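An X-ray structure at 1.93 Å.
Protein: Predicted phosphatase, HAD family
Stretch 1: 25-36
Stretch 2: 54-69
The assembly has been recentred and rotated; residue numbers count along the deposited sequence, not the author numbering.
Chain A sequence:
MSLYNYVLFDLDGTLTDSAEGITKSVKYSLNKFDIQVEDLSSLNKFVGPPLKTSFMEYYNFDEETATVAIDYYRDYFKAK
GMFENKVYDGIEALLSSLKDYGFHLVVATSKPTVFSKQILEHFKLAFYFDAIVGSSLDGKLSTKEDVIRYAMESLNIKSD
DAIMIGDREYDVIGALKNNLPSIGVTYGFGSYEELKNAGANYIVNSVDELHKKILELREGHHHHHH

Stretch 1 25-36: SVKYSLNKFDIQ
Stretch 2, residues 54-69: SFMEYYNFDEETATVA

Residues 25-31 are helical, continuing a helix that begins earlier in the chain (phi/psi near -65/-42 over 25-30, with Asn31 at -61/-24). A type I turn from Asn31 to Asp34 follows, with Asp34 at 62/25, and Ile35 then extends at -98/119. The Leu30 carbonyl anchors this reversal, accepting from Phe33 N (Phe33 N to Leu30 O, 2.7 Å) and from Ile35 N (Ile35 N to Leu30 O, 3.0 Å). The second stretch runs in as a helix from earlier in the chain and leaves helical phi/psi at Asn60, where phi is positive (48/26). It passes through extended Phe61 (-68/154) and Asp62, and resumes as a helix from Glu63 onward. Asp62, chi1 p, caps this second helix: its OD1 accepts from Thr65 N at 2.7 Å and from Thr65 OG1 at 2.9 Å.

The axes of helices 25-31 and 54-59 cross at -62° and come no closer than 13.1 Å, and side chains occupy the space between them. Leu30 (m, t) does much of this. Its CB points sideways, but its end reaches inward, and CD2 sits over the face of the Tyr59 ring, 3.8 Å from the centroid and only 8° off the normal. The same methyl meets Phe55 at the ring edge, with Leu30 CD2 3.7 Å from Phe55 CE1. The leucine tip thus occupies the hollow between the two aromatics, which lie one helical turn apart and both have chi1 m. Val26 (t) adds a shallower contact, its CG1 4.0 Å from Phe55 CE1.

The backbones approach more closely at the resumed helix, where Ser29 CA and Ala69 CA are 5.7 Å apart. Both residues are small, and Ser29 (t) points toward the other stretch; its OG donates a 2.7 Å hydrogen bond to Ala69 O, the single hydrogen bond across the contact. Ser29 OG also lies 3.8 Å from Phe55 CZ, so the hydroxyl faces both the carbonyl and the ring.

Within the Asn31-Asp34 turn, Phe33 (chi1 m, chi2 -75°) projects toward the second stretch and has the largest covered area. One face of its ring receives Phe61, with Phe33 CD2 3.9 Å from Phe61 CZ; the centroids are 4.9 Å apart and the planes inclined at 49°, an oblique pairing. The ring also packs against the resumed helix, with Phe33 CE2 3.6 Å from Ala69 CB and Phe33 CZ 4.1 Å from Val68 CG1. Ile35 (m, t) completes the packing: its CD1 lies 3.8 Å from Tyr59 CD1 and 4.1 Å from Phe61 CZ, seating its methyl at the mouth of the groove between these two rings.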

ATOM      1  N   SER A  25      14.422   7.413  -1.834  1.00 13.56           N
ATOM      2  CA  SER A  25      13.789   8.597  -2.411  1.00 12.37           C
ATOM      3  C   SER A  25      13.546   9.635  -1.311  1.00 14.21           C
ATOM      4  O   SER A  25      13.682  10.838  -1.533  1.00 14.07           O
ATOM      5  CB  SER A  25      12.459   8.230  -3.091  1.00 10.67           C
ATOM      6  OG  SER A  25      12.670   7.314  -4.153  1.00 11.68           O
ATOM      7  N   VAL A  26      13.180   9.165  -0.124  1.00 14.45           N
ATOM      8  CA  VAL A  26      12.947  10.065   0.998  1.00 15.91           C
ATOM      9  C   VAL A  26      14.284  10.684   1.427  1.00 18.27           C
ATOM     10  O   VAL A  26      14.364  11.886   1.664  1.00 19.03           O
ATOM     11  CB  VAL A  26      12.326   9.311   2.192  1.00 15.34           C
ATOM     12  CG1 VAL A  26      12.128  10.261   3.377  1.00 14.92           C
ATOM     13  CG2 VAL A  26      10.999   8.695   1.763  1.00 13.77           C
ATOM     14  N   LYS A  27      15.326   9.860   1.519  1.00 20.37           N
ATOM     15  CA  LYS A  27      16.643  10.356   1.911  1.00 23.83           C
ATOM     16  C   LYS A  27      17.124  11.390   0.902  1.00 25.13           C
ATOM     17  O   LYS A  27      17.698  12.416   1.278  1.00 25.44           O
ATOM     18  CB  LYS A  27      17.660   9.214   1.998  1.00 24.99           C
ATOM     19  CG  LYS A  27      19.065   9.695   2.343  1.00 27.66           C
ATOM     20  CD  LYS A  27      20.106   8.613   2.093  1.00 31.77           C
ATOM     21  CE  LYS A  27      20.501   7.886   3.368  1.00 34.04           C
ATOM     22  NZ  LYS A  27      21.368   8.734   4.244  1.00 37.06           N
ATOM     23  N   TYR A  28      16.890  11.116  -0.379  1.00 24.82           N
ATOM     24  CA  TYR A  28      17.291  12.041  -1.438  1.00 23.98           C
ATOM     25  C   TYR A  28      16.572  13.373  -1.254  1.00 24.42           C
ATOM     26  O   TYR A  28      17.161  14.440  -1.435  1.00 24.05           O
ATOM     27  CB  TYR A  28      16.937  11.481  -2.818  1.00 21.69           C
ATOM     28  CG  TYR A  28      17.060  12.519  -3.907  1.00 20.36           C
ATOM     29  CD1 TYR A  28      18.309  12.874  -4.417  1.00 21.44           C
ATOM     30  CD2 TYR A  28      15.935  13.191  -4.391  1.00 19.88           C
ATOM     31  CE1 TYR A  28      18.440  13.876  -5.377  1.00 19.52           C
ATOM     32  CE2 TYR A  28      16.053  14.196  -5.354  1.00 18.39           C
ATOM     33  CZ  TYR A  28      17.313  14.532  -5.838  1.00 21.10           C
ATOM     34  OH  TYR A  28      17.452  15.537  -6.768  1.00 19.03           O
ATOM     35  N   SER A  29      15.289  13.295  -0.909  1.00 23.29           N
ATOM     36  CA  SER A  29      14.471  14.485  -0.700  1.00 21.80           C
ATOM     37  C   SER A  29      14.882  15.267   0.548  1.00 22.45           C
ATOM     38  O   SER A  29      15.036  16.488   0.502  1.00 22.81           O
ATOM     39  CB  SER A  29      12.997  14.091  -0.580  1.00 18.82           C
ATOM     40  OG  SER A  29      12.197  15.225  -0.300  1.00 20.33           O
ATOM     41  N   LEU A  30      15.055  14.558   1.658  1.00 22.63           N
ATOM     42  CA  LEU A  30      15.426  15.191   2.918  1.00 25.23           C
ATOM     43  C   LEU A  30      16.794  15.860   2.835  1.00 28.27           C
ATOM     44  O   LEU A  30      16.992  16.943   3.386  1.00 28.14           O
ATOM     45  CB  LEU A  30      15.424  14.162   4.051  1.00 23.19           C
ATOM     46  CG  LEU A  30      14.068  13.543   4.406  1.00 22.99           C
ATOM     47  CD1 LEU A  30      14.268  12.446   5.435  1.00 20.87           C
ATOM     48  CD2 LEU A  30      13.128  14.615   4.939  1.00 22.82           C
ATOM     49  N   ASN A  31      17.729  15.208   2.149  1.00 29.99           N
ATOM     50  CA  ASN A  31      19.078  15.744   1.991  1.00 33.04           C
ATOM     51  C   ASN A  31      19.063  17.089   1.270  1.00 33.21           C
ATOM     52  O   ASN A  31      19.986  17.886   1.423  1.00 33.38           O
ATOM     53  CB  ASN A  31      19.959  14.754   1.225  1.00 34.34           C
ATOM     54  CG  ASN A  31      20.352  13.555   2.069  1.00 36.58           C
ATOM     55  OD1 ASN A  31      19.868  13.386   3.190  1.00 39.41           O
ATOM     56  ND2 ASN A  31      21.228  12.714   1.533  1.00 37.13           N
ATOM     57  N   LYS A  32      18.016  17.330   0.483  1.00 32.04           N
ATOM     58  CA  LYS A  32      17.872  18.592  -0.233  1.00 32.78           C
ATOM     59  C   LYS A  32      17.495  19.689   0.761  1.00 33.69           C
ATOM     60  O   LYS A  32      17.573  20.874   0.456  1.00 33.64           O
ATOM     61  CB  LYS A  32      16.777  18.485  -1.300  1.00 34.58           C
ATOM     62  CG  LYS A  32      17.123  17.604  -2.479  1.00 36.42           C
ATOM     63  CD  LYS A  32      18.374  18.111  -3.173  1.00 38.98           C
ATOM     64  CE  LYS A  32      18.537  17.469  -4.529  1.00 40.13           C
ATOM     65  NZ  LYS A  32      17.386  17.831  -5.394  1.00 41.57           N
ATOM     66  N   PHE A  33      17.067  19.276   1.949  1.00 33.97           N
ATOM     67  CA  PHE A  33      16.682  20.213   2.997  1.00 35.26           C
ATOM     68  C   PHE A  33      17.799  20.216   4.029  1.00 35.92           C
ATOM     69  O   PHE A  33      17.641  20.718   5.147  1.00 35.32           O
ATOM     70  CB  PHE A  33      15.365  19.770   3.639  1.00 33.35           C
ATOM     71  CG  PHE A  33      14.182  19.870   2.718  1.00 31.97           C
ATOM     72  CD1 PHE A  33      13.624  21.105   2.414  1.00 30.36           C
ATOM     73  CD2 PHE A  33      13.635  18.729   2.138  1.00 29.57           C
ATOM     74  CE1 PHE A  33      12.535  21.202   1.543  1.00 31.74           C
ATOM     75  CE2 PHE A  33      12.551  18.820   1.269  1.00 28.57           C
ATOM     76  CZ  PHE A  33      12.000  20.056   0.971  1.00 28.31           C
ATOM     77  N   ASP A  34      18.932  19.650   3.622  1.00 37.22           N
ATOM     78  CA  ASP A  34      20.112  19.542   4.465  1.00 37.81           C
ATOM     79  C   ASP A  34      19.834  18.688   5.693  1.00 38.25           C
ATOM     80  O   ASP A  34      20.490  18.816   6.727  1.00 38.38           O
ATOM     81  CB  ASP A  34      20.615  20.932   4.862  1.00 39.09           C
ATOM     82  CG  ASP A  34      21.120  21.729   3.665  1.00 40.34           C
ATOM     83  OD1 ASP A  34      20.291  22.234   2.876  1.00 42.66           O
ATOM     84  OD2 ASP A  34      22.353  21.838   3.504  1.00 43.32           O
ATOM     85  N   ILE A  35      18.847  17.808   5.561  1.00 37.68           N
ATOM     86  CA  ILE A  35      18.482  16.895   6.632  1.00 38.69           C
ATOM     87  C   ILE A  35      19.178  15.579   6.317  1.00 39.80           C
ATOM     88  O   ILE A  35      18.940  14.970   5.275  1.00 40.73           O
ATOM     89  CB  ILE A  35      16.959  16.655   6.682  1.00 37.55           C
ATOM     90  CG1 ILE A  35      16.238  17.979   6.927  1.00 37.49           C
ATOM     91  CG2 ILE A  35      16.628  15.643   7.764  1.00 36.44           C
ATOM     92  CD1 ILE A  35      14.733  17.856   6.999  1.00 39.68           C
ATOM     93  N   GLN A  36      20.052  15.147   7.212  1.00 40.56           N
ATOM     94  CA  GLN A  36      20.770  13.907   6.997  1.00 43.02           C
ATOM     95  C   GLN A  36      20.059  12.795   7.756  1.00 43.53           C
ATOM     96  O   GLN A  36      19.333  13.057   8.718  1.00 43.88           O
ATOM     97  CB  GLN A  36      22.214  14.047   7.492  1.00 44.08           C
ATOM     98  CG  GLN A  36      22.951  15.270   6.937  1.00 45.90           C
ATOM     99  CD  GLN A  36      22.995  15.310   5.413  1.00 47.38           C
ATOM    100  OE1 GLN A  36      23.486  14.381   4.765  1.00 48.57           O
ATOM    101  NE2 GLN A  36      22.485  16.393   4.837  1.00 46.52           N
ATOM    102  N   SER A  54       3.338  11.957   6.002  1.00 23.91           N
ATOM    103  CA  SER A  54       4.610  11.591   6.621  1.00 22.90           C
ATOM    104  C   SER A  54       5.620  12.739   6.732  1.00 23.40           C
ATOM    105  O   SER A  54       6.233  12.919   7.780  1.00 21.84           O
ATOM    106  CB  SER A  54       5.241  10.414   5.866  1.00 25.72           C
ATOM    107  OG  SER A  54       4.449   9.234   5.986  1.00 23.21           O
ATOM    108  N   PHE A  55       5.803  13.508   5.663  1.00 22.51           N
ATOM    109  CA  PHE A  55       6.749  14.626   5.712  1.00 23.53           C
ATOM    110  C   PHE A  55       6.290  15.666   6.736  1.00 25.66           C
ATOM    111  O   PHE A  55       7.101  16.247   7.460  1.00 25.35           O
ATOM    112  CB  PHE A  55       6.897  15.276   4.331  1.00 23.32           C
ATOM    113  CG  PHE A  55       7.870  14.566   3.422  1.00 21.45           C
ATOM    114  CD1 PHE A  55       9.196  14.384   3.806  1.00 19.33           C
ATOM    115  CD2 PHE A  55       7.459  14.085   2.175  1.00 21.99           C
ATOM    116  CE1 PHE A  55      10.103  13.736   2.966  1.00 20.44           C
ATOM    117  CE2 PHE A  55       8.356  13.438   1.328  1.00 20.66           C
ATOM    118  CZ  PHE A  55       9.682  13.261   1.722  1.00 20.91           C
HETATM  119  N   MSE A  56       4.983  15.897   6.796  1.00 26.87           N
HETATM  120  CA  MSE A  56       4.425  16.857   7.740  1.00 29.97           C
HETATM  121  C   MSE A  56       4.547  16.372   9.181  1.00 30.29           C
HETATM  122  O   MSE A  56       4.923  17.135  10.070  1.00 30.09           O
HETATM  123  CB  MSE A  56       2.957  17.132   7.410  1.00 31.75           C
HETATM  124  CG  MSE A  56       2.755  17.876   6.109  1.00 35.04           C
HETATM  125 SE   MSE A  56       0.900  18.247   5.765  1.00 44.67          SE
HETATM  126  CE  MSE A  56       0.677  19.757   6.964  1.00 41.98           C
ATOM    127  N   GLU A  57       4.247  15.097   9.403  1.00 31.67           N
ATOM    128  CA  GLU A  57       4.304  14.512  10.739  1.00 34.05           C
ATOM    129  C   GLU A  57       5.714  14.304  11.281  1.00 34.68           C
ATOM    130  O   GLU A  57       5.996  14.646  12.426  1.00 35.80           O
ATOM    131  CB  GLU A  57       3.572  13.169  10.754  1.00 36.47           C
ATOM    132  CG  GLU A  57       3.342  12.602  12.148  1.00 41.71           C
ATOM    133  CD  GLU A  57       2.851  11.162  12.125  1.00 45.32           C
ATOM    134  OE1 GLU A  57       2.021  10.824  11.249  1.00 47.86           O
ATOM    135  OE2 GLU A  57       3.287  10.369  12.995  1.00 46.88           O
ATOM    136  N   TYR A  58       6.596  13.741  10.462  1.00 34.38           N
ATOM    137  CA  TYR A  58       7.966  13.454  10.885  1.00 34.75           C
ATOM    138  C   TYR A  58       8.970  14.595  10.735  1.00 35.07           C
ATOM    139  O   TYR A  58      10.066  14.542  11.308  1.00 34.97           O
ATOM    140  CB  TYR A  58       8.484  12.224  10.135  1.00 34.39           C
ATOM    141  CG  TYR A  58       7.620  10.999  10.322  1.00 36.32           C
ATOM    142  CD1 TYR A  58       7.485  10.407  11.574  1.00 36.94           C
ATOM    143  CD2 TYR A  58       6.901  10.459   9.257  1.00 36.63           C
ATOM    144  CE1 TYR A  58       6.652   9.309  11.767  1.00 38.17           C
ATOM    145  CE2 TYR A  58       6.063   9.361   9.437  1.00 37.51           C
ATOM    146  CZ  TYR A  58       5.942   8.793  10.698  1.00 38.12           C
ATOM    147  OH  TYR A  58       5.103   7.724  10.899  1.00 37.87           O
ATOM    148  N   TYR A  59       8.610  15.622   9.974  1.00 34.33           N
ATOM    149  CA  TYR A  59       9.515  16.745   9.768  1.00 35.50           C
ATOM    150  C   TYR A  59       8.824  18.090   9.907  1.00 35.79           C
ATOM    151  O   TYR A  59       9.370  19.125   9.533  1.00 36.35           O
ATOM    152  CB  TYR A  59      10.199  16.607   8.402  1.00 35.05           C
ATOM    153  CG  TYR A  59      11.149  15.436   8.387  1.00 34.25           C
ATOM    154  CD1 TYR A  59      12.423  15.551   8.938  1.00 34.81           C
ATOM    155  CD2 TYR A  59      10.737  14.177   7.941  1.00 35.03           C
ATOM    156  CE1 TYR A  59      13.261  14.444   9.061  1.00 34.84           C
ATOM    157  CE2 TYR A  59      11.570  13.058   8.063  1.00 35.05           C
ATOM    158  CZ  TYR A  59      12.830  13.204   8.628  1.00 35.66           C
ATOM    159  OH  TYR A  59      13.650  12.110   8.797  1.00 35.55           O
ATOM    160  N   ASN A  60       7.620  18.055  10.465  1.00 36.59           N
ATOM    161  CA  ASN A  60       6.820  19.247  10.705  1.00 38.29           C
ATOM    162  C   ASN A  60       6.692  20.208   9.533  1.00 37.21           C
ATOM    163  O   ASN A  60       6.474  21.398   9.738  1.00 38.78           O
ATOM    164  CB  ASN A  60       7.365  20.009  11.918  1.00 40.20           C
ATOM    165  CG  ASN A  60       7.357  19.169  13.184  1.00 42.96           C
ATOM    166  OD1 ASN A  60       6.338  18.572  13.543  1.00 43.89           O
ATOM    167  ND2 ASN A  60       8.496  19.126  13.873  1.00 44.97           N
ATOM    168  N   PHE A  61       6.828  19.705   8.309  1.00 36.27           N
ATOM    169  CA  PHE A  61       6.691  20.565   7.135  1.00 34.75           C
ATOM    170  C   PHE A  61       5.246  21.013   7.022  1.00 34.46           C
ATOM    171  O   PHE A  61       4.339  20.337   7.513  1.00 33.12           O
ATOM    172  CB  PHE A  61       7.045  19.818   5.843  1.00 36.27           C
ATOM    173  CG  PHE A  61       8.510  19.541   5.664  1.00 37.18           C
ATOM    174  CD1 PHE A  61       9.475  20.378   6.226  1.00 38.49           C
ATOM    175  CD2 PHE A  61       8.926  18.477   4.867  1.00 36.64           C
ATOM    176  CE1 PHE A  61      10.836  20.158   5.992  1.00 38.59           C
ATOM    177  CE2 PHE A  61      10.282  18.247   4.625  1.00 37.65           C
ATOM    178  CZ  PHE A  61      11.237  19.088   5.186  1.00 38.17           C
ATOM    179  N   ASP A  62       5.023  22.156   6.386  1.00 33.23           N
ATOM    180  CA  ASP A  62       3.658  22.607   6.192  1.00 34.08           C
ATOM    181  C   ASP A  62       3.212  22.020   4.860  1.00 33.54           C
ATOM    182  O   ASP A  62       3.996  21.353   4.179  1.00 33.21           O
ATOM    183  CB  ASP A  62       3.545  24.146   6.180  1.00 34.66           C
ATOM    184  CG  ASP A  62       4.380  24.809   5.093  1.00 33.99           C
ATOM    185  OD1 ASP A  62       4.576  24.215   4.014  1.00 34.99           O
ATOM    186  OD2 ASP A  62       4.824  25.954   5.315  1.00 35.30           O
ATOM    187  N   GLU A  63       1.960  22.259   4.497  1.00 33.91           N
ATOM    188  CA  GLU A  63       1.401  21.745   3.254  1.00 35.63           C
ATOM    189  C   GLU A  63       2.315  21.967   2.047  1.00 35.82           C
ATOM    190  O   GLU A  63       2.736  21.014   1.392  1.00 34.43           O
ATOM    191  CB  GLU A  63       0.051  22.411   2.992  1.00 38.85           C
ATOM    192  CG  GLU A  63      -0.829  21.695   1.984  1.00 42.43           C
ATOM    193  CD  GLU A  63      -1.442  20.426   2.546  1.00 44.85           C
ATOM    194  OE1 GLU A  63      -2.003  20.477   3.662  1.00 46.20           O
ATOM    195  OE2 GLU A  63      -1.377  19.383   1.867  1.00 46.64           O
ATOM    196  N   GLU A  64       2.619  23.232   1.760  1.00 35.81           N
ATOM    197  CA  GLU A  64       3.459  23.591   0.618  1.00 35.59           C
ATOM    198  C   GLU A  64       4.885  23.031   0.654  1.00 33.25           C
ATOM    199  O   GLU A  64       5.420  22.629  -0.381  1.00 32.00           O
ATOM    200  CB  GLU A  64       3.506  25.119   0.467  1.00 38.69           C
ATOM    201  CG  GLU A  64       4.256  25.837   1.581  1.00 43.80           C
ATOM    202  CD  GLU A  64       4.196  27.355   1.459  1.00 47.16           C
ATOM    203  OE1 GLU A  64       4.516  27.890   0.369  1.00 47.55           O
ATOM    204  OE2 GLU A  64       3.835  28.014   2.462  1.00 48.29           O
ATOM    205  N   THR A  65       5.501  23.006   1.832  1.00 31.03           N
ATOM    206  CA  THR A  65       6.861  22.488   1.956  1.00 30.00           C
ATOM    207  C   THR A  65       6.889  20.974   1.747  1.00 27.83           C
ATOM    208  O   THR A  65       7.834  20.431   1.168  1.00 26.26           O
ATOM    209  CB  THR A  65       7.467  22.792   3.337  1.00 30.99           C
ATOM    210  OG1 THR A  65       7.413  24.200   3.588  1.00 33.40           O
ATOM    211  CG2 THR A  65       8.919  22.344   3.382  1.00 31.80           C
ATOM    212  N   ALA A  66       5.852  20.297   2.232  1.00 25.96           N
ATOM    213  CA  ALA A  66       5.757  18.852   2.083  1.00 24.85           C
ATOM    214  C   ALA A  66       5.584  18.545   0.601  1.00 23.64           C
ATOM    215  O   ALA A  66       6.085  17.539   0.095  1.00 24.71           O
ATOM    216  CB  ALA A  66       4.573  18.312   2.883  1.00 24.86           C
ATOM    217  N   THR A  67       4.879  19.428  -0.094  1.00 22.22           N
ATOM    218  CA  THR A  67       4.648  19.254  -1.519  1.00 25.25           C
ATOM    219  C   THR A  67       5.953  19.362  -2.297  1.00 24.91           C
ATOM    220  O   THR A  67       6.150  18.669  -3.297  1.00 23.98           O
ATOM    221  CB  THR A  67       3.657  20.296  -2.043  1.00 25.64           C
ATOM    222  OG1 THR A  67       2.396  20.111  -1.393  1.00 28.78           O
ATOM    223  CG2 THR A  67       3.473  20.148  -3.543  1.00 28.50           C
ATOM    224  N   VAL A  68       6.844  20.232  -1.830  1.00 24.94           N
ATOM    225  CA  VAL A  68       8.136  20.412  -2.485  1.00 24.60           C
ATOM    226  C   VAL A  68       8.950  19.152  -2.257  1.00 22.12           C
ATOM    227  O   VAL A  68       9.593  18.635  -3.178  1.00 22.10           O
ATOM    228  CB  VAL A  68       8.907  21.623  -1.901  1.00 26.40           C
ATOM    229  CG1 VAL A  68      10.334  21.649  -2.451  1.00 26.52           C
ATOM    230  CG2 VAL A  68       8.187  22.912  -2.256  1.00 28.15           C
ATOM    231  N   ALA A  69       8.907  18.668  -1.017  1.00 19.46           N
ATOM    232  CA  ALA A  69       9.614  17.462  -0.621  1.00 18.75           C
ATOM    233  C   ALA A  69       9.134  16.257  -1.433  1.00 19.32           C
ATOM    234  O   ALA A  69       9.928  15.385  -1.795  1.00 18.51           O
ATOM    235  CB  ALA A  69       9.403  17.206   0.864  1.00 16.36           C
TER